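Local coordinates for protein Orf11 (Staphylococcus phage P68, PDB 6O43) that is a potential phage lysin, probably breaking down the staphylococcal cell wall, at residues G108-Y113 with A146-T151; A152-A157 with N176-G181; K55-S60 with F95-L100. All coordinates share one frame; numbering follows the deposited sequence.

Contact 1. Residues G108-Y113 with A146-T151; sequences GQPSWY and AYIPLT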
ATOM      1  N   GLY A 108      -4.136  16.486  -1.604  1.00 40.76           N
ATOM      2  CA  GLY A 108      -4.252  15.966  -2.949  1.00 46.41           C
ATOM      3  C   GLY A 108      -5.690  15.674  -3.326  1.00 34.11           C
ATOM      4  O   GLY A 108      -6.629  15.997  -2.601  1.00 40.05           O
ATOM      5  N   GLN A 109      -5.824  15.071  -4.500  1.00 40.61           N
ATOM      6  CA  GLN A 109      -7.098  14.655  -5.064  1.00 40.88           C
ATOM      7  C   GLN A 109      -6.828  13.482  -5.988  1.00 37.67           C
ATOM      8  O   GLN A 109      -5.689  13.294  -6.433  1.00 42.30           O
ATOM      9  CB  GLN A 109      -7.773  15.804  -5.834  1.00 38.91           C
ATOM     10  CG  GLN A 109      -7.048  16.198  -7.119  1.00 38.15           C
ATOM     11  CD  GLN A 109      -7.534  17.524  -7.690  1.00 51.42           C
ATOM     12  OE1 GLN A 109      -7.954  18.413  -6.945  1.00 51.07           O
ATOM     13  NE2 GLN A 109      -7.478  17.663  -9.012  1.00 45.71           N
ATOM     14  N   PRO A 110      -7.838  12.670  -6.287  1.00 40.68           N
ATOM     15  CA  PRO A 110      -7.607  11.493  -7.129  1.00 38.17           C
ATOM     16  C   PRO A 110      -7.192  11.890  -8.538  1.00 48.83           C
ATOM     17  O   PRO A 110      -7.490  12.984  -9.024  1.00 42.48           O
ATOM     18  CB  PRO A 110      -8.963  10.772  -7.125  1.00 43.40           C
ATOM     19  CG  PRO A 110      -9.653  11.257  -5.871  1.00 41.53           C
ATOM     20  CD  PRO A 110      -9.214  12.704  -5.758  1.00 47.70           C
ATOM     21  N   SER A 111      -6.477  10.973  -9.186  1.00 42.81           N
ATOM     22  CA  SER A 111      -5.955  11.156 -10.537  1.00 52.50           C
ATOM     23  C   SER A 111      -6.642  10.146 -11.445  1.00 44.82           C
ATOM     24  O   SER A 111      -6.347   8.947 -11.382  1.00 42.86           O
ATOM     25  CB  SER A 111      -4.437  10.983 -10.555  1.00 48.71           C
ATOM     26  OG  SER A 111      -3.968  10.777 -11.870  1.00 56.36           O
ATOM     27  N   TRP A 112      -7.558  10.622 -12.286  1.00 39.92           N
ATOM     28  CA  TRP A 112      -8.452   9.725 -13.005  1.00 41.27           C
ATOM     29  C   TRP A 112      -7.922   9.285 -14.364  1.00 48.17           C
ATOM     30  O   TRP A 112      -8.493   8.362 -14.958  1.00 46.42           O
ATOM     31  CB  TRP A 112      -9.826  10.380 -13.164  1.00 42.89           C
ATOM     32  CG  TRP A 112     -10.481  10.638 -11.847  1.00 42.18           C
ATOM     33  CD1 TRP A 112     -10.611  11.839 -11.216  1.00 51.64           C
ATOM     34  CD2 TRP A 112     -11.065   9.661 -10.979  1.00 46.48           C
ATOM     35  NE1 TRP A 112     -11.257  11.672 -10.011  1.00 50.47           N
ATOM     36  CE2 TRP A 112     -11.546  10.344  -9.844  1.00 51.10           C
ATOM     37  CE3 TRP A 112     -11.238   8.276 -11.056  1.00 45.48           C
ATOM     38  CZ2 TRP A 112     -12.186   9.687  -8.794  1.00 50.57           C
ATOM     39  CZ3 TRP A 112     -11.874   7.625 -10.011  1.00 54.83           C
ATOM     40  CH2 TRP A 112     -12.340   8.332  -8.896  1.00 47.14           C
ATOM     41  N   TYR A 113      -6.847   9.892 -14.868  1.00 40.79           N
ATOM     42  CA  TYR A 113      -6.270   9.465 -16.133  1.00 37.46           C
ATOM     43  C   TYR A 113      -4.752   9.464 -16.040  1.00 39.66           C
ATOM     44  O   TYR A 113      -4.159  10.210 -15.259  1.00 45.80           O
ATOM     45  CB  TYR A 113      -6.730  10.353 -17.305  1.00 40.52           C
ATOM     46  CG  TYR A 113      -6.193  11.766 -17.282  1.00 41.89           C
ATOM     47  CD1 TYR A 113      -6.849  12.769 -16.582  1.00 43.78           C
ATOM     48  CD2 TYR A 113      -5.037  12.101 -17.973  1.00 48.77           C
ATOM     49  CE1 TYR A 113      -6.367  14.065 -16.562  1.00 49.03           C
ATOM     50  CE2 TYR A 113      -4.547  13.394 -17.965  1.00 57.24           C
ATOM     51  CZ  TYR A 113      -5.216  14.372 -17.255  1.00 56.61           C
ATOM     52  OH  TYR A 113      -4.734  15.660 -17.241  1.00 65.42           O
ATOM     53  N   ALA A 146      -2.043   8.134   1.177  1.00 39.79           N
ATOM     54  CA  ALA A 146      -0.632   7.990   0.835  1.00 36.91           C
ATOM     55  C   ALA A 146      -0.422   7.693  -0.646  1.00 39.27           C
ATOM     56  O   ALA A 146       0.591   8.111  -1.220  1.00 37.42           O
ATOM     57  CB  ALA A 146       0.005   6.890   1.685  1.00 36.61           C
ATOM     58  N   TYR A 147      -1.351   6.983  -1.283  1.00 35.70           N
ATOM     59  CA  TYR A 147      -1.148   6.509  -2.648  1.00 39.66           C
ATOM     60  C   TYR A 147      -2.070   7.141  -3.684  1.00 42.76           C
ATOM     61  O   TYR A 147      -1.627   7.414  -4.801  1.00 42.38           O
ATOM     62  CB  TYR A 147      -1.305   4.986  -2.694  1.00 38.90           C
ATOM     63  CG  TYR A 147      -0.195   4.239  -1.979  1.00 42.19           C
ATOM     64  CD1 TYR A 147       1.058   4.098  -2.561  1.00 44.56           C
ATOM     65  CD2 TYR A 147      -0.401   3.676  -0.725  1.00 45.67           C
ATOM     66  CE1 TYR A 147       2.081   3.415  -1.917  1.00 50.07           C
ATOM     67  CE2 TYR A 147       0.616   2.989  -0.072  1.00 57.84           C
ATOM     68  CZ  TYR A 147       1.854   2.862  -0.675  1.00 55.01           C
ATOM     69  OH  TYR A 147       2.861   2.183  -0.028  1.00 65.38           O
ATOM     70  N   ILE A 148      -3.339   7.390  -3.351  1.00 41.73           N
ATOM     71  CA  ILE A 148      -4.324   7.744  -4.382  1.00 37.15           C
ATOM     72  C   ILE A 148      -3.922   8.971  -5.196  1.00 46.62           C
ATOM     73  O   ILE A 148      -4.014   8.921  -6.435  1.00 44.58           O
ATOM     74  CB  ILE A 148      -5.718   7.890  -3.751  1.00 38.58           C
ATOM     75  CG1 ILE A 148      -6.330   6.507  -3.490  1.00 38.45           C
ATOM     76  CG2 ILE A 148      -6.628   8.728  -4.646  1.00 38.94           C
ATOM     77  CD1 ILE A 148      -7.400   6.500  -2.435  1.00 40.50           C
ATOM     78  N   PRO A 149      -3.493  10.086  -4.596  1.00 39.30           N
ATOM     79  CA  PRO A 149      -3.245  11.296  -5.402  1.00 38.04           C
ATOM     80  C   PRO A 149      -2.131  11.145  -6.421  1.00 55.24           C
ATOM     81  O   PRO A 149      -2.122  11.885  -7.413  1.00 52.37           O
ATOM     82  CB  PRO A 149      -2.883  12.357  -4.354  1.00 38.45           C
ATOM     83  CG  PRO A 149      -3.360  11.807  -3.048  1.00 39.45           C
ATOM     84  CD  PRO A 149      -3.271  10.320  -3.161  1.00 37.74           C
ATOM     85  N   LEU A 150      -1.206  10.204  -6.225  1.00 49.15           N
ATOM     86  CA  LEU A 150       0.084  10.253  -6.902  1.00 46.89           C
ATOM     87  C   LEU A 150       0.129   9.513  -8.234  1.00 44.66           C
ATOM     88  O   LEU A 150       0.967   9.850  -9.078  1.00 42.48           O
ATOM     89  CB  LEU A 150       1.170   9.703  -5.976  1.00 49.04           C
ATOM     90  CG  LEU A 150       1.382  10.574  -4.739  1.00 49.71           C
ATOM     91  CD1 LEU A 150       2.382   9.946  -3.786  1.00 43.78           C
ATOM     92  CD2 LEU A 150       1.835  11.963  -5.163  1.00 48.56           C
ATOM     93  N   THR A 151      -0.728   8.519  -8.450  1.00 45.15           N
ATOM     94  CA  THR A 151      -0.748   7.792  -9.709  1.00 41.17           C
ATOM     95  C   THR A 151      -2.187   7.475 -10.081  1.00 48.54           C
ATOM     96  O   THR A 151      -3.046   7.306  -9.211  1.00 43.39           O
ATOM     97  CB  THR A 151       0.061   6.488  -9.645  1.00 47.05           C
ATOM     98  OG1 THR A 151      -0.562   5.583  -8.726  1.00 45.52           O
ATOM     99  CG2 THR A 151       1.491   6.758  -9.192  1.00 50.78           C
TER
HETATM  100  O   HOH W   1      -3.964  14.005  -8.307  1.00 42.64           O
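Pro110 and Ile148 lie side by side and point the same way where an irregular, extended loop of this all-helical protein packs on segment 146-151, at the C-terminal part of the helix that begins at residue 143. Ile148 CG2, the branch anti to the backbone N, does the touching, 3.8 Å from Pro110 CA and 4.0 Å from Pro110 CB. Within the loop, the same Pro110 CB sits 3.4 Å above the plane of the Trp112 ring, offset toward its rim, so the proline ring packs both on the isoleucine branch and on the indole. Ser111 makes its close approaches through CB, 4.0 Å from Pro149 O and 4.2 Å from Thr151 O. No direct hydrogen bond joins 108-113 to 146-151. Thr155 of the following helix ties them indirectly, its OG1 bonded to both Ser111 N and Ile148 O, and helix 124-136 adds Phe134, which meets the side chains of Ile148 and Pro149. On the Pro149 side one water donates to both Gln109 O, at 2.6 Å, and Pro149 O, at 2.9 Å. Beside this bridge, the CA-H of Pro149 approaches the same Gln109 carbonyl, with CA 3.3 Å from O.

Contact 2. Residues A152-A157 with N176-G181; sequences AAATWA and NPFLDG
Ala157 packs against Asn176 and Phe178 in a buried helix-to-helix contact in the interior of the fold, where helix 152-159 meets the first turn of helix 177-187. The axes of the short segments 152-157 and 177-181 approach to 10.1 Å with 53° between their directions. Ala157 CB points toward the partner, lying 3.4 Å from Asn176 OD1 and 3.5 Å from Phe178 CD2, an approach oblique to the phenyl ring. Pro177 CD adds a looser apolar touch on the same methyl. The ring edge of Phe178 reaches back toward the preceding turn: Ala154 O lies near the ring plane, 3.2 Å from CE2, a weakly polar meeting of a carbonyl with aromatic C-H. Tyr67 and Phe10, from helices 61-71 and 3-11, also pack on this phenyl group. Asn176 is the N-cap residue. Its CG stands anti to the backbone N (chi1 -173°), and OD1 accepts from Leu179 N at 3.0 Å in a nearly straight bond (168°), although the donor sits well above the carbonyl plane. The other end of the amide, ND2, donates to Ala157 O at 3.2 Å through a bent bond. Both polar ends of this buried side chain thus have partners, which should fix the rotation of the amide: one group caps the N terminus of the second helix and also bonds a main-chain carbonyl of the first.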
ATOM      1  N   ALA A 152      -2.442   7.406 -11.389  1.00 47.63           N
ATOM      2  CA  ALA A 152      -3.770   7.029 -11.857  1.00 49.81           C
ATOM      3  C   ALA A 152      -4.094   5.589 -11.485  1.00 41.86           C
ATOM      4  O   ALA A 152      -5.247   5.266 -11.175  1.00 45.78           O
ATOM      5  CB  ALA A 152      -3.875   7.235 -13.371  1.00 46.43           C
ATOM      6  N   ALA A 153      -3.086   4.711 -11.494  1.00 41.72           N
ATOM      7  CA  ALA A 153      -3.318   3.310 -11.157  1.00 47.85           C
ATOM      8  C   ALA A 153      -3.807   3.156  -9.722  1.00 43.20           C
ATOM      9  O   ALA A 153      -4.668   2.314  -9.441  1.00 43.78           O
ATOM     10  CB  ALA A 153      -2.043   2.492 -11.377  1.00 43.57           C
ATOM     11  N   ALA A 154      -3.269   3.955  -8.799  1.00 40.57           N
ATOM     12  CA  ALA A 154      -3.725   3.879  -7.415  1.00 39.64           C
ATOM     13  C   ALA A 154      -5.149   4.399  -7.279  1.00 47.77           C
ATOM     14  O   ALA A 154      -5.948   3.858  -6.504  1.00 47.98           O
ATOM     15  CB  ALA A 154      -2.776   4.658  -6.505  1.00 39.99           C
ATOM     16  N   THR A 155      -5.488   5.450  -8.027  1.00 45.71           N
ATOM     17  CA  THR A 155      -6.854   5.960  -8.010  1.00 45.52           C
ATOM     18  C   THR A 155      -7.829   4.930  -8.558  1.00 38.81           C
ATOM     19  O   THR A 155      -8.882   4.678  -7.965  1.00 40.58           O
ATOM     20  CB  THR A 155      -6.939   7.259  -8.810  1.00 41.85           C
ATOM     21  OG1 THR A 155      -6.287   8.303  -8.078  1.00 38.49           O
ATOM     22  CG2 THR A 155      -8.404   7.636  -9.066  1.00 32.57           C
ATOM     23  N   TRP A 156      -7.497   4.329  -9.704  1.00 45.20           N
ATOM     24  CA  TRP A 156      -8.347   3.282 -10.263  1.00 44.57           C
ATOM     25  C   TRP A 156      -8.507   2.121  -9.289  1.00 46.91           C
ATOM     26  O   TRP A 156      -9.614   1.603  -9.108  1.00 47.56           O
ATOM     27  CB  TRP A 156      -7.769   2.786 -11.588  1.00 46.61           C
ATOM     28  CG  TRP A 156      -7.697   3.832 -12.654  1.00 46.68           C
ATOM     29  CD1 TRP A 156      -8.520   4.915 -12.810  1.00 48.42           C
ATOM     30  CD2 TRP A 156      -6.744   3.897 -13.719  1.00 46.10           C
ATOM     31  NE1 TRP A 156      -8.138   5.644 -13.910  1.00 45.26           N
ATOM     32  CE2 TRP A 156      -7.050   5.041 -14.485  1.00 48.07           C
ATOM     33  CE3 TRP A 156      -5.664   3.095 -14.104  1.00 49.09           C
ATOM     34  CZ2 TRP A 156      -6.310   5.405 -15.607  1.00 42.47           C
ATOM     35  CZ3 TRP A 156      -4.933   3.459 -15.221  1.00 49.15           C
ATOM     36  CH2 TRP A 156      -5.260   4.603 -15.958  1.00 42.75           C
ATOM     37  N   ALA A 157      -7.411   1.697  -8.656  1.00 42.34           N
ATOM     38  CA  ALA A 157      -7.489   0.575  -7.725  1.00 48.86           C
ATOM     39  C   ALA A 157      -8.438   0.876  -6.573  1.00 46.42           C
ATOM     40  O   ALA A 157      -9.174  -0.007  -6.120  1.00 54.06           O
ATOM     41  CB  ALA A 157      -6.098   0.229  -7.188  1.00 41.06           C
ATOM     42  N   ASN A 176      -3.866  -4.502  -8.439  1.00 40.71           N
ATOM     43  CA  ASN A 176      -4.536  -3.711  -7.413  1.00 40.89           C
ATOM     44  C   ASN A 176      -3.850  -3.950  -6.074  1.00 49.62           C
ATOM     45  O   ASN A 176      -4.076  -4.994  -5.439  1.00 45.92           O
ATOM     46  CB  ASN A 176      -6.024  -4.062  -7.328  1.00 40.86           C
ATOM     47  CG  ASN A 176      -6.791  -3.135  -6.396  1.00 48.19           C
ATOM     48  OD1 ASN A 176      -6.239  -2.620  -5.420  1.00 43.27           O
ATOM     49  ND2 ASN A 176      -8.066  -2.915  -6.696  1.00 45.78           N
ATOM     50  N   PRO A 177      -3.007  -3.027  -5.604  1.00 44.38           N
ATOM     51  CA  PRO A 177      -2.320  -3.259  -4.323  1.00 48.35           C
ATOM     52  C   PRO A 177      -3.266  -3.286  -3.136  1.00 44.47           C
ATOM     53  O   PRO A 177      -3.001  -4.007  -2.166  1.00 47.13           O
ATOM     54  CB  PRO A 177      -1.332  -2.087  -4.234  1.00 40.16           C
ATOM     55  CG  PRO A 177      -1.953  -1.006  -5.091  1.00 40.11           C
ATOM     56  CD  PRO A 177      -2.641  -1.736  -6.213  1.00 45.29           C
ATOM     57  N   PHE A 178      -4.366  -2.531  -3.187  1.00 45.03           N
ATOM     58  CA  PHE A 178      -5.287  -2.493  -2.058  1.00 44.12           C
ATOM     59  C   PHE A 178      -6.043  -3.809  -1.916  1.00 50.60           C
ATOM     60  O   PHE A 178      -6.190  -4.329  -0.804  1.00 44.95           O
ATOM     61  CB  PHE A 178      -6.260  -1.326  -2.210  1.00 40.24           C
ATOM     62  CG  PHE A 178      -5.593  -0.024  -2.557  1.00 40.64           C
ATOM     63  CD1 PHE A 178      -4.600   0.498  -1.742  1.00 40.01           C
ATOM     64  CD2 PHE A 178      -5.966   0.682  -3.691  1.00 47.15           C
ATOM     65  CE1 PHE A 178      -3.983   1.697  -2.056  1.00 43.26           C
ATOM     66  CE2 PHE A 178      -5.355   1.884  -4.012  1.00 38.58           C
ATOM     67  CZ  PHE A 178      -4.362   2.393  -3.191  1.00 45.03           C
ATOM     68  N   LEU A 179      -6.528  -4.364  -3.028  1.00 45.61           N
ATOM     69  CA  LEU A 179      -7.207  -5.654  -2.964  1.00 44.60           C
ATOM     70  C   LEU A 179      -6.238  -6.765  -2.577  1.00 49.97           C
ATOM     71  O   LEU A 179      -6.532  -7.581  -1.697  1.00 57.43           O
ATOM     72  CB  LEU A 179      -7.880  -5.965  -4.300  1.00 47.64           C
ATOM     73  CG  LEU A 179      -8.642  -7.293  -4.351  1.00 49.95           C
ATOM     74  CD1 LEU A 179      -9.703  -7.342  -3.263  1.00 49.25           C
ATOM     75  CD2 LEU A 179      -9.265  -7.518  -5.722  1.00 55.67           C
ATOM     76  N   ASP A 180      -5.077  -6.816  -3.232  1.00 48.71           N
ATOM     77  CA  ASP A 180      -4.087  -7.833  -2.892  1.00 52.24           C
ATOM     78  C   ASP A 180      -3.666  -7.729  -1.431  1.00 51.03           C
ATOM     79  O   ASP A 180      -3.497  -8.748  -0.750  1.00 48.92           O
ATOM     80  CB  ASP A 180      -2.874  -7.708  -3.813  1.00 51.00           C
ATOM     81  CG  ASP A 180      -3.197  -8.058  -5.253  1.00 59.89           C
ATOM     82  OD1 ASP A 180      -4.349  -8.457  -5.524  1.00 64.16           O
ATOM     83  OD2 ASP A 180      -2.300  -7.938  -6.114  1.00 59.39           O
ATOM     84  N   GLY A 181      -3.481  -6.503  -0.936  1.00 44.26           N
ATOM     85  CA  GLY A 181      -3.119  -6.331   0.461  1.00 41.17           C
ATOM     86  C   GLY A 181      -4.184  -6.860   1.400  1.00 48.28           C
ATOM     87  O   GLY A 181      -3.887  -7.578   2.359  1.00 52.91           O
TER

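Contact 3. Residues K55-S60 with F95-L100; sequences KEIGVS and FIARKL
The guanidinium of Arg98 is the flat group of this contact, and Ile57 CD1 comes to it only loosely and obliquely, neither over a face nor at an edge. The two side chains cross at a slant, and their real contact is lower down the arginine, with Ile57 CG2 3.7 Å from Arg98 CG. The same CG2 lies 3.6 Å from Ala97 CB, and CD1 reaches that methyl at 3.7 Å, so both branches of the isoleucine rest on the alanine. Ile57 CG1 is anti to the carbonyl carbon (chi1 -72°), which leaves CG2 anti to the backbone N. The arrangement is a helix end packed on the flank of a second helix: helix 44-57 stops at Ile57, Gly58 turns the chain out with positive phi, and Val59 follows before Ser60 caps helix 61-71 through a bond from Leu63 N to its OG. Helix 89-104 supplies the opposing surface, with no hydrogen bond between 55-60 and 95-100. Val59 points CG2, the branch beside its backbone N, at Ala97 O, 3.6 Å away. Val59 and Leu100 cross at about a right angle, with Val59 CG2 3.9 Å from Leu100 CB; Leu100 also packs on His82.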
ATOM      1  N   LYS A  55       7.819   0.139  12.423  1.00 52.59           N
ATOM      2  CA  LYS A  55       6.789   0.340  13.437  1.00 46.69           C
ATOM      3  C   LYS A  55       7.078   1.575  14.280  1.00 47.38           C
ATOM      4  O   LYS A  55       6.177   2.378  14.547  1.00 47.71           O
ATOM      5  CB  LYS A  55       6.678  -0.897  14.327  1.00 48.69           C
ATOM      6  CG  LYS A  55       5.610  -0.788  15.402  1.00 54.21           C
ATOM      7  CD  LYS A  55       5.570  -2.031  16.285  1.00 63.88           C
ATOM      8  CE  LYS A  55       4.273  -2.091  17.079  1.00 77.66           C
ATOM      9  NZ  LYS A  55       3.096  -2.028  16.156  1.00 79.81           N
ATOM     10  N   GLU A  56       8.330   1.735  14.718  1.00 49.49           N
ATOM     11  CA  GLU A  56       8.694   2.897  15.522  1.00 55.29           C
ATOM     12  C   GLU A  56       8.445   4.199  14.774  1.00 51.43           C
ATOM     13  O   GLU A  56       8.156   5.226  15.395  1.00 51.15           O
ATOM     14  CB  GLU A  56      10.161   2.802  15.941  1.00 58.47           C
ATOM     15  CG  GLU A  56      10.371   2.282  17.344  1.00 75.19           C
ATOM     16  CD  GLU A  56      10.083   3.335  18.392  1.00 82.25           C
ATOM     17  OE1 GLU A  56      10.171   4.538  18.063  1.00 86.00           O
ATOM     18  OE2 GLU A  56       9.763   2.964  19.539  1.00 89.91           O
ATOM     19  N   ILE A  57       8.549   4.173  13.446  1.00 53.21           N
ATOM     20  CA  ILE A  57       8.393   5.390  12.660  1.00 56.86           C
ATOM     21  C   ILE A  57       6.923   5.715  12.419  1.00 48.48           C
ATOM     22  O   ILE A  57       6.562   6.886  12.258  1.00 47.80           O
ATOM     23  CB  ILE A  57       9.172   5.252  11.341  1.00 51.85           C
ATOM     24  CG1 ILE A  57      10.676   5.336  11.613  1.00 43.65           C
ATOM     25  CG2 ILE A  57       8.721   6.307  10.335  1.00 57.10           C
ATOM     26  CD1 ILE A  57      11.536   4.840  10.473  1.00 41.71           C
ATOM     27  N   GLY A  58       6.055   4.706  12.387  1.00 54.51           N
ATOM     28  CA  GLY A  58       4.633   4.948  12.252  1.00 48.68           C
ATOM     29  C   GLY A  58       3.961   4.139  11.162  1.00 48.27           C
ATOM     30  O   GLY A  58       2.795   4.383  10.841  1.00 54.90           O
ATOM     31  N   VAL A  59       4.676   3.179  10.582  1.00 45.89           N
ATOM     32  CA  VAL A  59       4.131   2.288   9.563  1.00 44.17           C
ATOM     33  C   VAL A  59       3.893   0.925  10.196  1.00 51.98           C
ATOM     34  O   VAL A  59       4.803   0.352  10.806  1.00 45.24           O
ATOM     35  CB  VAL A  59       5.066   2.170   8.348  1.00 44.74           C
ATOM     36  CG1 VAL A  59       4.628   1.018   7.453  1.00 37.21           C
ATOM     37  CG2 VAL A  59       5.081   3.478   7.569  1.00 47.65           C
ATOM     38  N   SER A  60       2.681   0.407  10.042  1.00 46.64           N
ATOM     39  CA  SER A  60       2.347  -0.878  10.629  1.00 48.09           C
ATOM     40  C   SER A  60       3.227  -1.969  10.027  1.00 48.73           C
ATOM     41  O   SER A  60       3.373  -2.034   8.797  1.00 39.97           O
ATOM     42  CB  SER A  60       0.870  -1.202  10.405  1.00 57.13           C
ATOM     43  OG  SER A  60       0.702  -2.275   9.497  1.00 55.71           O
ATOM     44  N   PHE A  95      13.977   5.062   5.649  1.00 43.77           N
ATOM     45  CA  PHE A  95      13.694   6.083   4.643  1.00 48.46           C
ATOM     46  C   PHE A  95      12.279   5.928   4.095  1.00 44.73           C
ATOM     47  O   PHE A  95      11.518   6.900   4.017  1.00 41.52           O
ATOM     48  CB  PHE A  95      14.733   5.999   3.521  1.00 46.44           C
ATOM     49  CG  PHE A  95      14.446   6.893   2.345  1.00 49.00           C
ATOM     50  CD1 PHE A  95      14.586   8.268   2.447  1.00 52.93           C
ATOM     51  CD2 PHE A  95      14.057   6.354   1.128  1.00 54.66           C
ATOM     52  CE1 PHE A  95      14.328   9.096   1.358  1.00 62.51           C
ATOM     53  CE2 PHE A  95      13.800   7.175   0.035  1.00 59.43           C
ATOM     54  CZ  PHE A  95      13.935   8.548   0.152  1.00 52.58           C
ATOM     55  N   ILE A  96      11.901   4.701   3.731  1.00 43.94           N
ATOM     56  CA  ILE A  96      10.584   4.479   3.144  1.00 42.82           C
ATOM     57  C   ILE A  96       9.490   4.612   4.193  1.00 48.29           C
ATOM     58  O   ILE A  96       8.368   5.036   3.881  1.00 45.95           O
ATOM     59  CB  ILE A  96      10.532   3.109   2.449  1.00 39.35           C
ATOM     60  CG1 ILE A  96      11.408   3.124   1.196  1.00 40.15           C
ATOM     61  CG2 ILE A  96       9.096   2.747   2.104  1.00 47.15           C
ATOM     62  CD1 ILE A  96      11.127   4.312   0.270  1.00 42.32           C
ATOM     63  N   ALA A  97       9.780   4.249   5.444  1.00 42.34           N
ATOM     64  CA  ALA A  97       8.790   4.413   6.501  1.00 38.54           C
ATOM     65  C   ALA A  97       8.462   5.883   6.714  1.00 43.23           C
ATOM     66  O   ALA A  97       7.288   6.263   6.792  1.00 42.22           O
ATOM     67  CB  ALA A  97       9.287   3.775   7.801  1.00 39.68           C
ATOM     68  N   ARG A  98       9.491   6.730   6.814  1.00 39.73           N
ATOM     69  CA  ARG A  98       9.245   8.158   6.979  1.00 42.35           C
ATOM     70  C   ARG A  98       8.590   8.756   5.740  1.00 41.97           C
ATOM     71  O   ARG A  98       7.748   9.653   5.858  1.00 42.58           O
ATOM     72  CB  ARG A  98      10.550   8.887   7.310  1.00 47.79           C
ATOM     73  CG  ARG A  98      11.062   8.616   8.721  1.00 52.44           C
ATOM     74  CD  ARG A  98      12.284   9.460   9.041  1.00 58.02           C
ATOM     75  NE  ARG A  98      13.427   9.120   8.200  1.00 66.51           N
ATOM     76  CZ  ARG A  98      14.487   8.434   8.617  1.00 73.67           C
ATOM     77  NH1 ARG A  98      14.558   8.014   9.875  1.00 62.48           N
ATOM     78  NH2 ARG A  98      15.479   8.173   7.777  1.00 59.88           N
ATOM     79  N   LYS A  99       8.944   8.261   4.551  1.00 44.25           N
ATOM     80  CA  LYS A  99       8.298   8.731   3.330  1.00 48.93           C
ATOM     81  C   LYS A  99       6.813   8.386   3.332  1.00 41.58           C
ATOM     82  O   LYS A  99       5.971   9.217   2.971  1.00 43.14           O
ATOM     83  CB  LYS A  99       8.999   8.130   2.110  1.00 43.73           C
ATOM     84  CG  LYS A  99       8.833   8.930   0.831  1.00 59.76           C
ATOM     85  CD  LYS A  99       9.913   8.575  -0.178  1.00 69.98           C
ATOM     86  N   LEU A 100       6.470   7.173   3.768  1.00 39.76           N
ATOM     87  CA  LEU A 100       5.072   6.758   3.799  1.00 48.45           C
ATOM     88  C   LEU A 100       4.272   7.547   4.829  1.00 50.77           C
ATOM     89  O   LEU A 100       3.088   7.831   4.609  1.00 43.07           O
ATOM     90  CB  LEU A 100       4.988   5.262   4.088  1.00 51.58           C
ATOM     91  CG  LEU A 100       3.997   4.448   3.263  1.00 59.89           C
ATOM     92  CD1 LEU A 100       4.026   4.894   1.810  1.00 51.15           C
ATOM     93  CD2 LEU A 100       4.314   2.965   3.375  1.00 53.42           C
TER

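Overall arrangement
From the N terminus the three contacts follow in series, and none nests in or crosses another. Contact 3 comes first, closing a loop of 34 residues that includes helix 61-71 and bringing the end of helix 44-57 onto helix 89-104. Contact 1 then closes 32 residues around helix 124-136, and contact 2 closes the last and shortest loop, 18 residues holding helix 166-169. Contacts 1 and 2 are neighbours, their centres 11 Å apart, and the probable hydrogen bond from Trp156 NE1 to Trp112 O helps join them. Contact 3 lies about 20 Å from the centre of either; Tyr147 OH, meeting Leu100 CD1, links it to contact 1, whereas contact 2 does not touch it.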